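Local coordinates for glycoside hydrolase family protein (Novosphingobium sp. PP1Y, PDB 6Q2F) that is an alpha-L-rhamnosidase, a glycoside hydrolase that probably cleaves terminal alpha-L-rhamnose from its substrates, at residues F655-D659 with V1054-A1058; L660-D665 with W714-I718. One frame throughout, in Å; residues are numbered along the deposited sequence.

Contact 1. Residues F655-D659 with V1054-A1058; sequences FAPKD and VGDLA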
# COMPACT_ATOMS: atom_id res chain seq x y z
N PHE A 655 -12.92 18.72 -5.16
CA PHE A 655 -12.26 18.85 -3.87
C PHE A 655 -11.68 20.24 -3.68
O PHE A 655 -10.99 20.77 -4.55
CB PHE A 655 -11.11 17.81 -3.71
CG PHE A 655 -11.53 16.39 -3.91
CD1 PHE A 655 -11.50 15.82 -5.18
CD2 PHE A 655 -11.92 15.61 -2.82
CE1 PHE A 655 -11.87 14.48 -5.36
CE2 PHE A 655 -12.29 14.27 -2.99
CZ PHE A 655 -12.27 13.70 -4.26
N ALA A 656 -11.97 20.80 -2.53
CA ALA A 656 -11.29 21.96 -1.98
C ALA A 656 -10.66 21.50 -0.68
O ALA A 656 -10.98 20.41 -0.19
CB ALA A 656 -12.27 23.12 -1.74
N PRO A 657 -9.73 22.27 -0.10
CA PRO A 657 -9.06 21.80 1.13
C PRO A 657 -10.04 21.39 2.22
O PRO A 657 -9.75 20.47 3.00
CB PRO A 657 -8.20 23.00 1.52
CG PRO A 657 -7.92 23.68 0.22
CD PRO A 657 -9.19 23.56 -0.56
N LYS A 658 -11.20 22.00 2.25
CA LYS A 658 -12.20 21.67 3.25
C LYS A 658 -12.58 20.19 3.13
O LYS A 658 -12.86 19.57 4.09
CB LYS A 658 -13.41 22.62 3.22
CG LYS A 658 -14.59 22.15 2.42
CD LYS A 658 -15.56 23.27 2.09
CE LYS A 658 -16.10 23.98 3.32
NZ LYS A 658 -17.44 24.59 3.17
N ASP A 659 -12.57 19.66 1.93
CA ASP A 659 -12.89 18.26 1.72
C ASP A 659 -11.71 17.33 1.96
O ASP A 659 -11.91 16.12 2.10
CB ASP A 659 -13.37 18.03 0.29
CG ASP A 659 -14.53 18.92 -0.07
OD1 ASP A 659 -15.61 18.71 0.52
OD2 ASP A 659 -14.36 19.81 -0.92
N VAL A 1054 -18.87 29.11 3.95
CA VAL A 1054 -18.01 29.58 2.89
C VAL A 1054 -17.79 28.47 1.89
O VAL A 1054 -17.45 27.39 2.26
CB VAL A 1054 -16.64 29.99 3.42
CG1 VAL A 1054 -15.71 30.38 2.30
CG2 VAL A 1054 -16.72 31.10 4.42
N GLY A 1055 -17.98 28.76 0.62
CA GLY A 1055 -17.77 27.80 -0.43
C GLY A 1055 -16.67 28.26 -1.35
O GLY A 1055 -16.93 29.02 -2.22
N ASP A 1056 -15.44 27.84 -1.17
CA ASP A 1056 -15.03 26.88 -0.17
C ASP A 1056 -13.92 27.35 0.76
O ASP A 1056 -13.70 26.72 1.76
CB ASP A 1056 -14.55 25.63 -0.86
CG ASP A 1056 -15.57 25.01 -1.71
OD1 ASP A 1056 -16.57 24.58 -1.22
OD2 ASP A 1056 -15.34 24.90 -2.88
N LEU A 1057 -13.23 28.42 0.41
CA LEU A 1057 -12.18 28.97 1.22
C LEU A 1057 -12.15 30.43 0.97
O LEU A 1057 -12.58 30.87 -0.03
CB LEU A 1057 -10.81 28.35 0.93
CG LEU A 1057 -10.22 28.30 -0.47
CD1 LEU A 1057 -8.72 28.13 -0.44
CD2 LEU A 1057 -10.84 27.22 -1.30
N ALA A 1058 -11.62 31.18 1.91
CA ALA A 1058 -11.57 32.60 1.78
C ALA A 1058 -10.38 33.28 2.37
O ALA A 1058 -10.05 33.11 3.49
CB ALA A 1058 -12.81 33.19 2.37
O HOH W 1 -11.62 24.70 1.47
O HOH W 2 -19.24 26.27 4.99

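Contact 2. Residues L660-D665 with W714-I718; sequences LKRFID and WVDYI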
# COMPACT_ATOMS: atom_id res chain seq x y z
N LEU A 660 -10.49 17.86 1.96
CA LEU A 660 -9.33 17.00 2.02
C LEU A 660 -8.76 16.87 3.42
O LEU A 660 -7.97 15.95 3.65
CB LEU A 660 -8.24 17.54 1.08
CG LEU A 660 -8.69 17.67 -0.37
CD1 LEU A 660 -7.59 18.33 -1.21
CD2 LEU A 660 -9.04 16.29 -0.93
N LYS A 661 -9.13 17.74 4.34
CA LYS A 661 -8.43 17.82 5.62
C LYS A 661 -8.47 16.48 6.36
O LYS A 661 -7.43 16.00 6.85
CB LYS A 661 -9.04 18.91 6.49
CG LYS A 661 -8.30 19.21 7.76
CD LYS A 661 -9.17 20.10 8.65
CE LYS A 661 -8.52 20.41 9.99
NZ LYS A 661 -8.14 19.19 10.78
N ARG A 662 -9.65 15.86 6.44
CA ARG A 662 -9.79 14.59 7.15
C ARG A 662 -8.92 13.49 6.54
O ARG A 662 -8.52 12.57 7.26
CB ARG A 662 -11.26 14.15 7.14
CG ARG A 662 -11.88 14.14 5.75
CD ARG A 662 -13.41 13.96 5.77
NE ARG A 662 -13.69 12.55 5.64
CZ ARG A 662 -14.26 11.97 4.59
NH1 ARG A 662 -14.68 12.69 3.56
NH2 ARG A 662 -14.43 10.66 4.61
N PHE A 663 -8.61 13.56 5.23
CA PHE A 663 -7.76 12.52 4.64
C PHE A 663 -6.31 12.68 5.11
O PHE A 663 -5.71 11.73 5.62
CB PHE A 663 -7.84 12.55 3.10
CG PHE A 663 -9.24 12.41 2.57
CD1 PHE A 663 -10.09 11.46 3.10
CD2 PHE A 663 -9.70 13.24 1.55
CE1 PHE A 663 -11.39 11.33 2.64
CE2 PHE A 663 -11.00 13.12 1.07
CZ PHE A 663 -11.86 12.17 1.62
N ILE A 664 -5.76 13.90 5.01
CA ILE A 664 -4.37 14.16 5.39
C ILE A 664 -4.18 14.00 6.88
O ILE A 664 -3.10 13.62 7.34
CB ILE A 664 -3.93 15.56 4.90
CG1 ILE A 664 -2.43 15.56 4.59
CG2 ILE A 664 -4.32 16.68 5.88
CD1 ILE A 664 -2.11 14.85 3.27
N ASP A 665 -5.21 14.34 7.68
CA ASP A 665 -5.14 14.12 9.12
C ASP A 665 -5.08 12.63 9.43
O ASP A 665 -4.37 12.21 10.34
CB ASP A 665 -6.33 14.80 9.81
CG ASP A 665 -6.27 16.34 9.73
OD1 ASP A 665 -5.23 16.90 9.32
OD2 ASP A 665 -7.27 17.00 10.08
N TRP A 714 -3.28 25.96 2.66
CA TRP A 714 -3.48 24.51 2.74
C TRP A 714 -2.14 23.77 2.75
O TRP A 714 -1.90 22.91 3.60
CB TRP A 714 -4.36 24.06 1.56
CG TRP A 714 -4.44 22.56 1.22
CD1 TRP A 714 -4.14 21.98 0.02
CD2 TRP A 714 -4.87 21.48 2.09
NE1 TRP A 714 -4.36 20.63 0.07
CE2 TRP A 714 -4.81 20.29 1.32
CE3 TRP A 714 -5.29 21.41 3.42
CZ2 TRP A 714 -5.14 19.04 1.85
CZ3 TRP A 714 -5.63 20.15 3.94
CH2 TRP A 714 -5.55 19.00 3.16
N VAL A 715 -1.23 24.13 1.84
CA VAL A 715 0.08 23.47 1.82
C VAL A 715 0.85 23.80 3.10
O VAL A 715 1.56 22.94 3.65
CB VAL A 715 0.85 23.87 0.55
CG1 VAL A 715 2.23 23.23 0.53
CG2 VAL A 715 0.05 23.46 -0.71
N ASP A 716 0.70 25.03 3.62
CA ASP A 716 1.35 25.39 4.88
C ASP A 716 0.83 24.52 6.02
O ASP A 716 1.57 24.15 6.93
CB ASP A 716 1.10 26.86 5.20
CG ASP A 716 2.03 27.81 4.45
OD1 ASP A 716 3.11 27.40 4.00
OD2 ASP A 716 1.67 29.00 4.36
N TYR A 717 -0.47 24.22 6.01
CA TYR A 717 -1.04 23.35 7.02
C TYR A 717 -0.39 21.98 6.96
O TYR A 717 -0.03 21.40 8.01
CB TYR A 717 -2.55 23.25 6.80
CG TYR A 717 -3.24 22.19 7.62
CD1 TYR A 717 -3.34 20.87 7.16
CD2 TYR A 717 -3.80 22.51 8.85
CE1 TYR A 717 -4.00 19.92 7.91
CE2 TYR A 717 -4.45 21.57 9.59
CZ TYR A 717 -4.55 20.28 9.13
OH TYR A 717 -5.22 19.36 9.89
N ILE A 718 -0.20 21.45 5.75
CA ILE A 718 0.47 20.17 5.59
C ILE A 718 1.93 20.26 5.99
O ILE A 718 2.47 19.37 6.67
CB ILE A 718 0.31 19.68 4.15
CG1 ILE A 718 -1.19 19.45 3.84
CG2 ILE A 718 1.17 18.41 3.91
CD1 ILE A 718 -1.49 19.27 2.32

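Contact 1. Residues F655-D659 with V1054-A1058
This is a buried interdomain contact. It joins the start of helix 657-670 in the catalytic (beta/alpha)8 barrel to the galactose-binding-like beta-sandwich near the C terminus. Residues 1054-1058 carry the chain from strand 1047-1055 in one sheet into strand 1057-1062 in the other. The peptide bond between Gly1055 and Asp1056 is cis. Asp1056 and Leu1057 both face Ala1095 and form a classic beta bulge.

At the middle, Ala656 CB meets Asp1056 CB at 3.5 Å. Leu1057 CD2 adds a small apolar patch, 4.1 Å from Pro657 CD and 4.4 Å from Ala656 CB. Polar links run beside it. Lys658 NZ donates a hydrogen bond to Val1054 O at 2.9 Å. Water 2 accepts from Lys658 NZ at 3.1 Å and from Val1054 N at 3.0 Å. Water 1 accepts from Lys658 N at 2.8 Å and donates to Asp1056 O at 2.9 Å. It thus joins an amide in the first turn of the helix to the bulge.

The helix start is also held within its own segment. Asp659 OD2 accepts from Ala656 N at 3.0 Å, and Asp659 N donates to Ala656 O at 2.8 Å. Lys658 NZ lies 4.5 Å from Asp1056 OD1, too far for a salt bridge. Instead, Arg1128 forms salt bridges with both Asp659 and Asp1056, one from each segment. The domains meet through a lysine side chain bound to a backbone carbonyl, two bridging waters, a shared arginine and a small apolar patch.

Contact 2. Residues L660-D665 with W714-I718
Leu660 points toward the partner helix, and its CB packs 3.5 Å from Trp714 CZ2. Lys661 passes the same indole, with its CA 4.0 Å from Trp714 CH2. Its long side chain ends in a polar cluster: Lys661 NZ donates to Tyr717 OH at 3.1 Å and forms a very short salt bridge to Asp665 OD2 at 2.5 Å. Ile664 points toward the partner helix and touches three of its residues. Its CG2 lies 3.8 Å from both Trp714 CH2 and Tyr717 CE1, and its CG1 is 4.2 Å from Ile718 CG1. Asp665 completes the cluster, with OD1 accepting from Tyr717 OH at 2.5 Å. The two segment axes run nearly parallel, at 19°, and approach to 11.8 Å. Such packing fits neighbouring outer helices of a (beta/alpha)8 barrel. Leu660, Ile664 and Trp714 all rest on Met646 of barrel strand 642-649, while Lys661, Asp665 and Tyr717 touch Ala961 of strand 961-967.

How the contacts relate
Both contacts are buried and both use helix 657-670. Contact 1 takes its start, and contact 2 the turns that follow. Contact 1 lies farther out, about 28 Å from the chain centre to its own centre, against about 20 Å for contact 2. It crosses between domains, and water takes part. Contact 2 joins two helices of the barrel through aromatic and aliphatic packing and a direct Lys-Tyr-Asp cluster. The two sites touch: Phe655 CD2 is 3.5 Å from Leu660 CD2, and Pro657 CB is 3.7 Å from Trp714 CD2. Trp1071 touches Pro657, Trp714 and Tyr717, so the sandwich domain reaches both.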